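Local coordinates for LbaCas13a H328A (C2c2) (Lachnospiraceae bacterium NK4A179, PDB 5WLH), which binds precursor CRISPR RNA and, as a Cas13a effector, probably processes this guide and cleaves the RNA that the guide targets, at residues N547-L550 with N551-D555; D953-G957 with V958-D962; Q1024-A1027 with L1028-D1031; L1367-P1370 with E1371-N1374. All coordinates share one frame; numbering follows the deposited sequence.

Interaction 1 (N547-L550 with N551-D555); sequences NNIL and NFLKD
Asn551 and Phe552 turn their backbone N-H groups back onto Asn548 and Ile549, across a short 3-10 turn. Asn551 N donates to Asn548 O at 2.9 Å. Phe552 N donates to Ile549 O at 3.0 Å. Both span three residues, the spacing of a 3-10 helix. A weak bond of 3.4 Å runs from Leu553 N to Ile549 O, which therefore takes two donors.

One side chain joins the polar network. Asn548 OD1 accepts from Leu550 N at 2.9 Å, with the donor in the plane of the amide carbonyl. This is an Asx turn. CG of Asn548 lies anti to its backbone N (chi1 -175°), which carries the amide forward along the chain to that N-H. ND2 of the same amide is bonded to Lys533 O and Thr535 O.

The remaining contacts are mostly van der Waals. Leu550 and Leu553 lie side by side and point the same way, with CD2 of Leu550 4.0 Å from CD1 of Leu553. CG1 of Ile549 is 4.3 Å from CD2 of Leu553, and both side chains rest on Val589 and Leu592 of helix 588-602. The Phe552 ring turns an edge to the main chain: its CE2 is 3.9 Å from CA of Asn547. Phe552 CD2 comes obliquely to 3.3 Å from Asn548 O. CB of Asn551 sits over one ring face, toward the rim.

The buried Asn548 amide is thus held at both ends. Its oxygen starts the turn and its nitrogen ties the turn to a neighbouring part of the same loop. Its rotation is fixed by bonds on two sides.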
ATOM      1  N   ASN A 547      18.880 -29.599 -12.251  1.00 34.28           N
ATOM      2  CA  ASN A 547      18.825 -28.459 -11.344  1.00 34.36           C
ATOM      3  C   ASN A 547      19.927 -28.495 -10.287  1.00 34.36           C
ATOM      4  O   ASN A 547      19.850 -27.777  -9.284  1.00 29.71           O
ATOM      5  CB  ASN A 547      17.443 -28.361 -10.687  1.00 34.20           C
ATOM      6  CG  ASN A 547      17.008 -29.643 -10.001  1.00 40.31           C
ATOM      7  OD1 ASN A 547      17.758 -30.617  -9.911  1.00 39.30           O
ATOM      8  ND2 ASN A 547      15.771 -29.645  -9.509  1.00 35.27           N
ATOM      9  N   ASN A 548      20.954 -29.314 -10.495  1.00 33.11           N
ATOM     10  CA  ASN A 548      22.092 -29.344  -9.585  1.00 30.86           C
ATOM     11  C   ASN A 548      22.838 -28.018  -9.673  1.00 27.96           C
ATOM     12  O   ASN A 548      23.099 -27.515 -10.771  1.00 31.33           O
ATOM     13  CB  ASN A 548      23.004 -30.529  -9.946  1.00 30.98           C
ATOM     14  CG  ASN A 548      24.153 -30.719  -8.974  1.00 31.95           C
ATOM     15  OD1 ASN A 548      24.908 -29.785  -8.695  1.00 31.64           O
ATOM     16  ND2 ASN A 548      24.306 -31.945  -8.464  1.00 32.92           N
ATOM     17  N   ILE A 549      23.165 -27.446  -8.510  1.00 28.98           N
ATOM     18  CA  ILE A 549      23.754 -26.106  -8.466  1.00 28.16           C
ATOM     19  C   ILE A 549      25.043 -26.042  -9.273  1.00 33.69           C
ATOM     20  O   ILE A 549      25.357 -25.002  -9.864  1.00 31.41           O
ATOM     21  CB  ILE A 549      23.967 -25.654  -7.004  1.00 32.68           C
ATOM     22  CG1 ILE A 549      24.405 -24.183  -6.955  1.00 39.44           C
ATOM     23  CG2 ILE A 549      24.984 -26.530  -6.280  1.00 31.90           C
ATOM     24  CD1 ILE A 549      23.649 -23.367  -5.947  1.00 41.35           C
ATOM     25  N   LEU A 550      25.784 -27.155  -9.358  1.00 34.26           N
ATOM     26  CA  LEU A 550      27.032 -27.157 -10.123  1.00 30.53           C
ATOM     27  C   LEU A 550      26.823 -26.743 -11.575  1.00 31.87           C
ATOM     28  O   LEU A 550      27.720 -26.149 -12.181  1.00 38.38           O
ATOM     29  CB  LEU A 550      27.686 -28.540 -10.072  1.00 27.78           C
ATOM     30  CG  LEU A 550      28.109 -28.985  -8.675  1.00 32.42           C
ATOM     31  CD1 LEU A 550      28.429 -30.485  -8.673  1.00 31.37           C
ATOM     32  CD2 LEU A 550      29.296 -28.159  -8.190  1.00 31.36           C
ATOM     33  N   ASN A 551      25.656 -27.037 -12.147  1.00 33.60           N
ATOM     34  CA  ASN A 551      25.399 -26.722 -13.546  1.00 31.85           C
ATOM     35  C   ASN A 551      25.275 -25.232 -13.814  1.00 38.12           C
ATOM     36  O   ASN A 551      25.223 -24.837 -14.983  1.00 36.66           O
ATOM     37  CB  ASN A 551      24.117 -27.399 -14.021  1.00 31.68           C
ATOM     38  CG  ASN A 551      24.216 -28.906 -14.002  1.00 40.92           C
ATOM     39  OD1 ASN A 551      25.262 -29.461 -14.307  1.00 39.09           O
ATOM     40  ND2 ASN A 551      23.125 -29.574 -13.638  1.00 42.32           N
ATOM     41  N   PHE A 552      25.208 -24.403 -12.775  1.00 34.89           N
ATOM     42  CA  PHE A 552      24.888 -22.997 -12.950  1.00 35.33           C
ATOM     43  C   PHE A 552      25.950 -22.064 -12.399  1.00 39.01           C
ATOM     44  O   PHE A 552      25.849 -20.846 -12.614  1.00 35.15           O
ATOM     45  CB  PHE A 552      23.518 -22.699 -12.312  1.00 32.04           C
ATOM     46  CG  PHE A 552      22.424 -23.579 -12.849  1.00 32.21           C
ATOM     47  CD1 PHE A 552      21.826 -23.288 -14.062  1.00 30.57           C
ATOM     48  CD2 PHE A 552      22.042 -24.726 -12.183  1.00 32.51           C
ATOM     49  CE1 PHE A 552      20.839 -24.105 -14.577  1.00 34.28           C
ATOM     50  CE2 PHE A 552      21.062 -25.556 -12.700  1.00 38.15           C
ATOM     51  CZ  PHE A 552      20.459 -25.245 -13.897  1.00 34.28           C
ATOM     52  N   LEU A 553      26.976 -22.594 -11.730  1.00 37.16           N
ATOM     53  CA  LEU A 553      28.006 -21.754 -11.139  1.00 39.34           C
ATOM     54  C   LEU A 553      28.713 -20.943 -12.213  1.00 39.32           C
ATOM     55  O   LEU A 553      29.058 -21.470 -13.273  1.00 36.28           O
ATOM     56  CB  LEU A 553      29.015 -22.611 -10.375  1.00 37.93           C
ATOM     57  CG  LEU A 553      28.469 -23.265  -9.107  1.00 37.72           C
ATOM     58  CD1 LEU A 553      29.495 -24.199  -8.512  1.00 38.30           C
ATOM     59  CD2 LEU A 553      28.073 -22.187  -8.102  1.00 36.40           C
ATOM     60  N   LYS A 554      28.905 -19.648 -11.933  1.00 39.51           N
ATOM     61  CA  LYS A 554      29.608 -18.752 -12.846  1.00 42.74           C
ATOM     62  C   LYS A 554      31.115 -18.933 -12.761  1.00 49.09           C
ATOM     63  O   LYS A 554      31.813 -18.752 -13.765  1.00 53.64           O
ATOM     64  CB  LYS A 554      29.267 -17.290 -12.537  1.00 40.28           C
ATOM     65  CG  LYS A 554      27.983 -16.764 -13.167  1.00 43.72           C
ATOM     66  CD  LYS A 554      27.652 -15.361 -12.640  1.00 45.03           C
ATOM     67  CE  LYS A 554      26.812 -14.568 -13.627  1.00 48.47           C
ATOM     68  NZ  LYS A 554      26.514 -13.175 -13.159  1.00 43.95           N
ATOM     69  N   ASP A 555      31.627 -19.277 -11.580  1.00 49.41           N
ATOM     70  CA  ASP A 555      33.061 -19.390 -11.342  1.00 47.83           C
ATOM     71  C   ASP A 555      33.297 -20.008  -9.973  1.00 42.29           C
ATOM     72  O   ASP A 555      33.449 -19.290  -8.977  1.00 37.28           O
ATOM     73  CB  ASP A 555      33.744 -18.021 -11.437  1.00 51.48           C
ATOM     74  CG  ASP A 555      35.270 -18.119 -11.444  1.00 58.08           C
ATOM     75  OD1 ASP A 555      35.822 -19.160 -11.027  1.00 59.91           O
ATOM     76  OD2 ASP A 555      35.919 -17.140 -11.866  1.00 60.55           O
TER

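Interaction 2 (D953-G957 with V958-D962); sequences DKIAG and VDITD
Ile955 and Val958 face each other as the hydrogen-bonded pair of a tiny antiparallel hairpin. Ile955 N donates to Val958 O at 2.8 Å, and Val958 N returns a bond to Ile955 O at 2.9 Å. One step out, Ile960 N donates to Asp953 O at 2.9 Å. A water also donates to Asp953 O and accepts from Thr961 N.

The tight side is apolar. Ile955 and Ile960 cross at about a right angle, with CG2 of Ile955 3.8 Å from CG1 of Ile960. Tyr928 and Leu925 of helix 915-941 pack against these two residues.

The other side is more open. There Lys954 and Asp959 run alongside each other, and NZ of Lys954 meets OD1 of Asp959 at 2.6 Å in a salt bridge, nearly in line with the C-O bond. The lysine chain bends at chi3 (124°) and chi4 (80°), which curls NZ back to the carboxylate. With an alanine in place of Asp959, Lys954 NZ would probably lose its charge partner and the bent chain would be freer to turn.

A type I' turn from Ile955 to Val958, with Ala956 and Gly957 at its corner, makes this a two-residue beta hairpin, which runs straight into helix 960-974.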
ATOM      1  N   ASP A 953       5.902  -8.238  21.495  1.00 26.47           N
ATOM      2  CA  ASP A 953       7.340  -8.217  21.682  1.00 25.56           C
ATOM      3  C   ASP A 953       8.074  -9.305  20.912  1.00 24.71           C
ATOM      4  O   ASP A 953       9.300  -9.366  20.971  1.00 27.59           O
ATOM      5  CB  ASP A 953       7.668  -8.334  23.174  1.00 31.59           C
ATOM      6  CG  ASP A 953       7.029  -9.566  23.824  1.00 34.87           C
ATOM      7  OD1 ASP A 953       6.214 -10.252  23.166  1.00 30.22           O
ATOM      8  OD2 ASP A 953       7.343  -9.850  25.002  1.00 37.48           O
ATOM      9  N   LYS A 954       7.365 -10.162  20.199  1.00 24.47           N
ATOM     10  CA  LYS A 954       7.994 -11.263  19.487  1.00 26.84           C
ATOM     11  C   LYS A 954       7.335 -11.438  18.132  1.00 29.09           C
ATOM     12  O   LYS A 954       6.176 -11.072  17.933  1.00 34.32           O
ATOM     13  CB  LYS A 954       7.895 -12.575  20.269  1.00 26.90           C
ATOM     14  CG  LYS A 954       8.750 -12.579  21.526  1.00 30.28           C
ATOM     15  CD  LYS A 954       8.410 -13.770  22.411  1.00 32.28           C
ATOM     16  CE  LYS A 954       9.649 -14.592  22.702  1.00 41.09           C
ATOM     17  NZ  LYS A 954      10.455 -13.975  23.786  1.00 43.60           N
ATOM     18  N   ILE A 955       8.093 -12.014  17.208  1.00 25.55           N
ATOM     19  CA  ILE A 955       7.608 -12.350  15.880  1.00 27.48           C
ATOM     20  C   ILE A 955       8.193 -13.707  15.525  1.00 35.32           C
ATOM     21  O   ILE A 955       9.399 -13.925  15.680  1.00 32.18           O
ATOM     22  CB  ILE A 955       7.992 -11.272  14.842  1.00 29.53           C
ATOM     23  CG1 ILE A 955       7.509 -11.658  13.441  1.00 37.95           C
ATOM     24  CG2 ILE A 955       9.491 -10.975  14.851  1.00 30.49           C
ATOM     25  CD1 ILE A 955       6.091 -11.227  13.168  1.00 41.26           C
ATOM     26  N   ALA A 956       7.335 -14.634  15.104  1.00 43.37           N
ATOM     27  CA  ALA A 956       7.787 -15.963  14.693  1.00 44.49           C
ATOM     28  C   ALA A 956       8.671 -16.599  15.765  1.00 46.20           C
ATOM     29  O   ALA A 956       9.666 -17.264  15.466  1.00 47.04           O
ATOM     30  CB  ALA A 956       8.518 -15.892  13.349  1.00 44.97           C
ATOM     31  N   GLY A 957       8.331 -16.341  17.033  1.00 43.04           N
ATOM     32  CA  GLY A 957       9.012 -16.927  18.166  1.00 46.49           C
ATOM     33  C   GLY A 957      10.215 -16.172  18.700  1.00 44.41           C
ATOM     34  O   GLY A 957      10.770 -16.579  19.730  1.00 47.74           O
ATOM     35  N   VAL A 958      10.649 -15.093  18.050  1.00 34.26           N
ATOM     36  CA  VAL A 958      11.867 -14.414  18.467  1.00 28.71           C
ATOM     37  C   VAL A 958      11.555 -12.971  18.820  1.00 26.20           C
ATOM     38  O   VAL A 958      10.594 -12.376  18.320  1.00 25.74           O
ATOM     39  CB  VAL A 958      12.971 -14.494  17.391  1.00 32.28           C
ATOM     40  CG1 VAL A 958      13.309 -15.954  17.089  1.00 36.68           C
ATOM     41  CG2 VAL A 958      12.540 -13.785  16.137  1.00 36.73           C
ATOM     42  N   ASP A 959      12.386 -12.407  19.692  1.00 25.59           N
ATOM     43  CA  ASP A 959      12.158 -11.062  20.199  1.00 24.51           C
ATOM     44  C   ASP A 959      12.296 -10.056  19.066  1.00 23.21           C
ATOM     45  O   ASP A 959      13.296 -10.072  18.343  1.00 21.31           O
ATOM     46  CB  ASP A 959      13.166 -10.702  21.291  1.00 30.26           C
ATOM     47  CG  ASP A 959      12.894 -11.396  22.609  1.00 41.93           C
ATOM     48  OD1 ASP A 959      11.899 -12.146  22.711  1.00 41.44           O
ATOM     49  OD2 ASP A 959      13.696 -11.172  23.546  1.00 47.09           O
ATOM     50  N   ILE A 960      11.303  -9.170  18.928  1.00 22.43           N
ATOM     51  CA  ILE A 960      11.387  -8.136  17.901  1.00 23.93           C
ATOM     52  C   ILE A 960      12.619  -7.266  18.106  1.00 25.64           C
ATOM     53  O   ILE A 960      13.245  -6.822  17.134  1.00 22.56           O
ATOM     54  CB  ILE A 960      10.101  -7.295  17.878  1.00 21.88           C
ATOM     55  CG1 ILE A 960       8.952  -8.128  17.306  1.00 24.40           C
ATOM     56  CG2 ILE A 960      10.312  -6.003  17.034  1.00 22.29           C
ATOM     57  CD1 ILE A 960       7.577  -7.562  17.609  1.00 29.02           C
ATOM     58  N   THR A 961      12.993  -7.010  19.369  1.00 27.62           N
ATOM     59  CA  THR A 961      14.196  -6.218  19.641  1.00 25.80           C
ATOM     60  C   THR A 961      15.444  -6.886  19.068  1.00 22.73           C
ATOM     61  O   THR A 961      16.357  -6.203  18.601  1.00 22.02           O
ATOM     62  CB  THR A 961      14.348  -5.975  21.149  1.00 31.63           C
ATOM     63  OG1 THR A 961      13.183  -5.296  21.638  1.00 30.85           O
ATOM     64  CG2 THR A 961      15.577  -5.109  21.451  1.00 28.44           C
ATOM     65  N   ASP A 962      15.503  -8.225  19.087  1.00 22.08           N
ATOM     66  CA  ASP A 962      16.629  -8.915  18.469  1.00 22.50           C
ATOM     67  C   ASP A 962      16.563  -8.832  16.954  1.00 22.60           C
ATOM     68  O   ASP A 962      17.589  -8.629  16.296  1.00 23.47           O
ATOM     69  CB  ASP A 962      16.673 -10.381  18.891  1.00 21.65           C
ATOM     70  CG  ASP A 962      17.084 -10.553  20.337  1.00 27.61           C
ATOM     71  OD1 ASP A 962      17.631  -9.588  20.926  1.00 27.92           O
ATOM     72  OD2 ASP A 962      16.855 -11.648  20.872  1.00 32.93           O
TER
HETATM   73  O   HOH W   1      11.299  -7.358  21.730  1.00 38.58           O

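Interaction 3 (Q1024-A1027 with L1028-D1031); sequences QKVA and LYYD
Tyr1029 N donates to Ala1027 O at 2.6 Å, two residues back, and Leu1028 between them has phi 68° and psi -61°. These values fit a classic gamma turn. It joins strand 1024-1025 to strand 1030-1031, which belong to two separate two-stranded antiparallel sheets. Ala1027 also has a positive phi, so two successive residues bend the chain.

Leu1028 folds back along the main chain. Its CG lies beside its own backbone N, anti to the carbonyl carbon (chi1 -71°), and this brings CG to 3.3 Å from Val1026 O. That oxygen also accepts a hydrogen bond from Tyr1069 OH. The Leu1028 side chain packs on Ile1065 and Tyr1069 of helix 1062-1075.

The Tyr1029 ring is the flat group of the turn. At the far end of the ring, Tyr1029 OH is hydrogen-bonded to Val1103 O. CB of Leu1028 sits over the centre of one of the ring's faces, 3.5 Å above the plane. CG1 of Val1026 approaches CD2 of Tyr1029 obliquely, at 4.3 Å.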
ATOM      1  N   GLN A1024      41.231  23.112 -14.672  1.00 81.67           N
ATOM      2  CA  GLN A1024      40.516  22.046 -13.985  1.00 78.73           C
ATOM      3  C   GLN A1024      40.674  20.769 -14.788  1.00 72.22           C
ATOM      4  O   GLN A1024      40.258  20.704 -15.951  1.00 71.65           O
ATOM      5  CB  GLN A1024      39.032  22.367 -13.825  1.00 81.18           C
ATOM      6  CG  GLN A1024      38.244  21.469 -12.876  1.00 82.44           C
ATOM      7  CD  GLN A1024      39.009  21.048 -11.639  1.00 83.32           C
ATOM      8  OE1 GLN A1024      39.005  21.754 -10.631  1.00 84.72           O
ATOM      9  NE2 GLN A1024      39.628  19.871 -11.688  1.00 83.90           N
ATOM     10  N   LYS A1025      41.266  19.757 -14.169  1.00 66.94           N
ATOM     11  CA  LYS A1025      41.352  18.432 -14.754  1.00 63.74           C
ATOM     12  C   LYS A1025      40.182  17.577 -14.280  1.00 54.51           C
ATOM     13  O   LYS A1025      39.585  17.823 -13.230  1.00 50.98           O
ATOM     14  CB  LYS A1025      42.683  17.778 -14.406  1.00 67.74           C
ATOM     15  CG  LYS A1025      43.880  18.644 -14.751  1.00 70.57           C
ATOM     16  CD  LYS A1025      45.081  17.809 -15.145  1.00 72.34           C
ATOM     17  CE  LYS A1025      45.301  16.657 -14.183  1.00 73.23           C
ATOM     18  NZ  LYS A1025      46.550  15.913 -14.517  1.00 73.90           N
ATOM     19  N   VAL A1026      39.858  16.566 -15.088  1.00 49.85           N
ATOM     20  CA  VAL A1026      38.702  15.707 -14.819  1.00 50.63           C
ATOM     21  C   VAL A1026      38.743  15.185 -13.385  1.00 52.02           C
ATOM     22  O   VAL A1026      37.813  15.405 -12.598  1.00 53.21           O
ATOM     23  CB  VAL A1026      38.648  14.554 -15.836  1.00 48.57           C
ATOM     24  CG1 VAL A1026      37.678  13.468 -15.371  1.00 48.72           C
ATOM     25  CG2 VAL A1026      38.265  15.088 -17.215  1.00 48.41           C
ATOM     26  N   ALA A1027      39.833  14.508 -13.023  1.00 46.90           N
ATOM     27  CA  ALA A1027      40.028  13.942 -11.679  1.00 46.72           C
ATOM     28  C   ALA A1027      38.864  12.992 -11.409  1.00 45.76           C
ATOM     29  O   ALA A1027      38.610  12.107 -12.243  1.00 43.58           O
ATOM     30  CB  ALA A1027      40.203  15.071 -10.666  1.00 46.53           C
ATOM     31  N   LEU A1028      38.164  13.119 -10.278  1.00 46.12           N
ATOM     32  CA  LEU A1028      36.942  12.385  -9.967  1.00 47.24           C
ATOM     33  C   LEU A1028      37.160  10.888  -9.767  1.00 48.45           C
ATOM     34  O   LEU A1028      36.885  10.360  -8.683  1.00 53.91           O
ATOM     35  CB  LEU A1028      35.891  12.622 -11.059  1.00 46.75           C
ATOM     36  CG  LEU A1028      35.282  14.026 -11.068  1.00 46.74           C
ATOM     37  CD1 LEU A1028      34.304  14.198 -12.215  1.00 45.25           C
ATOM     38  CD2 LEU A1028      34.614  14.316  -9.733  1.00 48.46           C
ATOM     39  N   TYR A1029      37.648  10.190 -10.790  1.00 45.30           N
ATOM     40  CA  TYR A1029      37.528   8.739 -10.853  1.00 45.04           C
ATOM     41  C   TYR A1029      38.825   7.993 -10.563  1.00 49.21           C
ATOM     42  O   TYR A1029      38.857   6.764 -10.692  1.00 47.34           O
ATOM     43  CB  TYR A1029      36.985   8.337 -12.222  1.00 42.76           C
ATOM     44  CG  TYR A1029      35.708   9.072 -12.568  1.00 44.07           C
ATOM     45  CD1 TYR A1029      34.527   8.815 -11.880  1.00 40.86           C
ATOM     46  CD2 TYR A1029      35.694  10.057 -13.550  1.00 43.82           C
ATOM     47  CE1 TYR A1029      33.358   9.494 -12.184  1.00 42.03           C
ATOM     48  CE2 TYR A1029      34.530  10.741 -13.859  1.00 43.22           C
ATOM     49  CZ  TYR A1029      33.364  10.457 -13.171  1.00 44.11           C
ATOM     50  OH  TYR A1029      32.203  11.137 -13.477  1.00 41.27           O
ATOM     51  N   TYR A1030      39.889   8.691 -10.165  1.00 53.83           N
ATOM     52  CA  TYR A1030      41.173   8.055  -9.911  1.00 55.97           C
ATOM     53  C   TYR A1030      41.697   8.462  -8.545  1.00 57.69           C
ATOM     54  O   TYR A1030      41.527   9.608  -8.121  1.00 60.31           O
ATOM     55  CB  TYR A1030      42.197   8.405 -10.998  1.00 55.77           C
ATOM     56  CG  TYR A1030      42.969   7.201 -11.479  1.00 56.91           C
ATOM     57  CD1 TYR A1030      42.460   6.377 -12.472  1.00 58.34           C
ATOM     58  CD2 TYR A1030      44.203   6.880 -10.928  1.00 58.07           C
ATOM     59  CE1 TYR A1030      43.157   5.268 -12.907  1.00 59.35           C
ATOM     60  CE2 TYR A1030      44.910   5.773 -11.358  1.00 58.24           C
ATOM     61  CZ  TYR A1030      44.383   4.971 -12.346  1.00 60.04           C
ATOM     62  OH  TYR A1030      45.085   3.872 -12.775  1.00 62.32           O
ATOM     63  N   ASP A1031      42.336   7.507  -7.857  1.00 61.36           N
ATOM     64  CA  ASP A1031      42.881   7.696  -6.509  1.00 65.66           C
ATOM     65  C   ASP A1031      44.353   7.274  -6.554  1.00 67.24           C
ATOM     66  O   ASP A1031      44.712   6.160  -6.164  1.00 69.91           O
ATOM     67  CB  ASP A1031      42.070   6.892  -5.475  1.00 70.51           C
ATOM     68  CG  ASP A1031      42.520   7.138  -4.040  1.00 73.61           C
ATOM     69  OD1 ASP A1031      43.483   7.906  -3.828  1.00 75.85           O
ATOM     70  OD2 ASP A1031      41.900   6.559  -3.119  1.00 72.32           O
TER

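Interaction 4 (L1367-P1370 with E1371-N1374); sequences LFYP and EKVN
Phe1368 and Glu1371 are the outer residues of a type VIa turn at the end of helix 1357-1368. The peptide before Pro1370 is cis. Glu1371 N makes a weak bond of 2.7 Å to Phe1368 O.

The Glu1371 side chain crosses that of Phe1368 at a slant. Its CB lies 3.2 Å from Phe1368 O. CG is 4.1 Å from CD1 of the Phe1368 ring. CG stands anti to the backbone N (chi1 176°) and the extended chain carries the carboxylate to the ring. CD is 3.6 Å from CD1 of Phe1368. OE2 meets Phe1368 CD1 at 3.4 Å, at the ring edge, while OE1 stands farther from that atom. The carboxylate and ring planes are 87° apart. OE2 also has a long, weak ion pair with Arg1327.

Val1373 takes a face of the same ring. Its CG1 is 3.6 Å from the Phe1368 ring centroid, 19° off the normal, a CH-pi contact. With an alanine in place of Phe1368, Val1373 would probably lose the surface it packs on and the Glu1371 carboxylate would be freer to swing.

One water donates to both Phe1368 O, at 2.7 Å, and Glu1371 OE2, at 2.8 Å.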
ATOM      1  N   LEU A1367      10.363   2.878 -17.760  1.00 21.16           N
ATOM      2  CA  LEU A1367       8.995   2.376 -17.856  1.00 23.15           C
ATOM      3  C   LEU A1367       8.753   1.623 -19.150  1.00 25.86           C
ATOM      4  O   LEU A1367       7.988   0.647 -19.171  1.00 21.71           O
ATOM      5  CB  LEU A1367       8.007   3.529 -17.747  1.00 20.28           C
ATOM      6  CG  LEU A1367       7.949   4.159 -16.355  1.00 23.93           C
ATOM      7  CD1 LEU A1367       7.188   5.471 -16.446  1.00 26.25           C
ATOM      8  CD2 LEU A1367       7.257   3.189 -15.410  1.00 23.18           C
ATOM      9  N   PHE A1368       9.381   2.064 -20.239  1.00 22.79           N
ATOM     10  CA  PHE A1368       9.000   1.610 -21.573  1.00 24.61           C
ATOM     11  C   PHE A1368       9.930   0.573 -22.162  1.00 26.75           C
ATOM     12  O   PHE A1368       9.493  -0.195 -23.021  1.00 29.26           O
ATOM     13  CB  PHE A1368       8.944   2.787 -22.554  1.00 25.87           C
ATOM     14  CG  PHE A1368       7.643   3.531 -22.531  1.00 26.11           C
ATOM     15  CD1 PHE A1368       6.572   3.108 -23.312  1.00 27.35           C
ATOM     16  CD2 PHE A1368       7.481   4.638 -21.720  1.00 23.56           C
ATOM     17  CE1 PHE A1368       5.370   3.793 -23.294  1.00 27.19           C
ATOM     18  CE2 PHE A1368       6.276   5.327 -21.698  1.00 20.83           C
ATOM     19  CZ  PHE A1368       5.226   4.913 -22.476  1.00 24.47           C
ATOM     20  N   TYR A1369      11.200   0.558 -21.772  1.00 25.40           N
ATOM     21  CA  TYR A1369      12.156  -0.355 -22.392  1.00 26.76           C
ATOM     22  C   TYR A1369      11.615  -1.790 -22.386  1.00 31.48           C
ATOM     23  O   TYR A1369      11.183  -2.277 -21.332  1.00 25.17           O
ATOM     24  CB  TYR A1369      13.501  -0.301 -21.664  1.00 28.94           C
ATOM     25  CG  TYR A1369      14.576  -0.986 -22.468  1.00 27.33           C
ATOM     26  CD1 TYR A1369      14.736  -2.361 -22.409  1.00 25.65           C
ATOM     27  CD2 TYR A1369      15.374  -0.264 -23.344  1.00 32.21           C
ATOM     28  CE1 TYR A1369      15.685  -2.997 -23.180  1.00 26.58           C
ATOM     29  CE2 TYR A1369      16.333  -0.894 -24.116  1.00 35.47           C
ATOM     30  CZ  TYR A1369      16.481  -2.257 -24.032  1.00 32.98           C
ATOM     31  OH  TYR A1369      17.437  -2.896 -24.795  1.00 34.46           O
ATOM     32  N   PRO A1370      11.687  -2.526 -23.516  1.00 31.49           N
ATOM     33  CA  PRO A1370      12.387  -2.278 -24.787  1.00 31.23           C
ATOM     34  C   PRO A1370      11.682  -1.354 -25.779  1.00 33.89           C
ATOM     35  O   PRO A1370      12.268  -1.056 -26.826  1.00 34.52           O
ATOM     36  CB  PRO A1370      12.504  -3.687 -25.386  1.00 27.69           C
ATOM     37  CG  PRO A1370      11.309  -4.367 -24.940  1.00 26.93           C
ATOM     38  CD  PRO A1370      11.026  -3.842 -23.531  1.00 28.36           C
ATOM     39  N   GLU A1371      10.464  -0.921 -25.480  1.00 30.60           N
ATOM     40  CA  GLU A1371       9.781   0.015 -26.361  1.00 34.22           C
ATOM     41  C   GLU A1371      10.473   1.370 -26.299  1.00 37.74           C
ATOM     42  O   GLU A1371      11.008   1.771 -25.260  1.00 32.01           O
ATOM     43  CB  GLU A1371       8.302   0.131 -25.979  1.00 38.34           C
ATOM     44  CG  GLU A1371       7.482   1.163 -26.767  1.00 44.45           C
ATOM     45  CD  GLU A1371       5.998   1.211 -26.355  1.00 50.41           C
ATOM     46  OE1 GLU A1371       5.217   1.942 -27.008  1.00 52.95           O
ATOM     47  OE2 GLU A1371       5.609   0.532 -25.377  1.00 48.81           O
ATOM     48  N   LYS A1372      10.514   2.051 -27.435  1.00 40.86           N
ATOM     49  CA  LYS A1372      11.070   3.390 -27.514  1.00 44.68           C
ATOM     50  C   LYS A1372       9.977   4.376 -27.872  1.00 40.33           C
ATOM     51  O   LYS A1372       9.078   4.062 -28.655  1.00 42.69           O
ATOM     52  CB  LYS A1372      12.210   3.463 -28.534  1.00 52.13           C
ATOM     53  CG  LYS A1372      13.387   2.690 -28.018  1.00 57.77           C
ATOM     54  CD  LYS A1372      14.133   3.587 -27.020  1.00 62.72           C
ATOM     55  CE  LYS A1372      15.082   2.812 -26.127  1.00 62.44           C
ATOM     56  NZ  LYS A1372      15.326   3.494 -24.801  1.00 63.63           N
ATOM     57  N   VAL A1373      10.037   5.556 -27.265  1.00 36.87           N
ATOM     58  CA  VAL A1373       8.992   6.545 -27.461  1.00 31.83           C
ATOM     59  C   VAL A1373       9.646   7.888 -27.735  1.00 33.92           C
ATOM     60  O   VAL A1373      10.820   8.117 -27.429  1.00 34.14           O
ATOM     61  CB  VAL A1373       8.019   6.658 -26.261  1.00 37.25           C
ATOM     62  CG1 VAL A1373       7.594   5.287 -25.788  1.00 38.37           C
ATOM     63  CG2 VAL A1373       8.650   7.447 -25.123  1.00 40.50           C
ATOM     64  N   ASN A1374       8.862   8.779 -28.331  1.00 36.07           N
ATOM     65  CA  ASN A1374       9.322  10.134 -28.618  1.00 32.83           C
ATOM     66  C   ASN A1374       9.308  10.907 -27.306  1.00 29.03           C
ATOM     67  O   ASN A1374       8.278  11.444 -26.895  1.00 28.85           O
ATOM     68  CB  ASN A1374       8.434  10.786 -29.672  1.00 32.14           C
ATOM     69  CG  ASN A1374       8.935  12.156 -30.098  1.00 39.91           C
ATOM     70  OD1 ASN A1374       9.569  12.872 -29.322  1.00 39.85           O
ATOM     71  ND2 ASN A1374       8.646  12.530 -31.341  1.00 39.63           N
TER
HETATM   72  O   HOH W   2       6.813  -0.706 -23.149  1.00 39.44           O

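How the interactions relate
All four contacts are local turns, well apart from one another, and they share no helix or strand. Interactions 1, 2 and 3 are partly buried; interaction 4 is a surface contact. Interactions 2 and 4 lie on opposite sides of the chain's centre. Each sits at a different kind of junction: a 3-10 turn inside a long loop, a hairpin entering a helix, a link between two small sheets, and the end of a helix. Only interaction 2 has a salt bridge across its segments. Interaction 1 adds a buried side-chain amide to its backbone bonds. Aromatic rings matter most in interactions 3 and 4. Interaction 3 comes closest to the bound RNA, about 10 Å between nearest atoms.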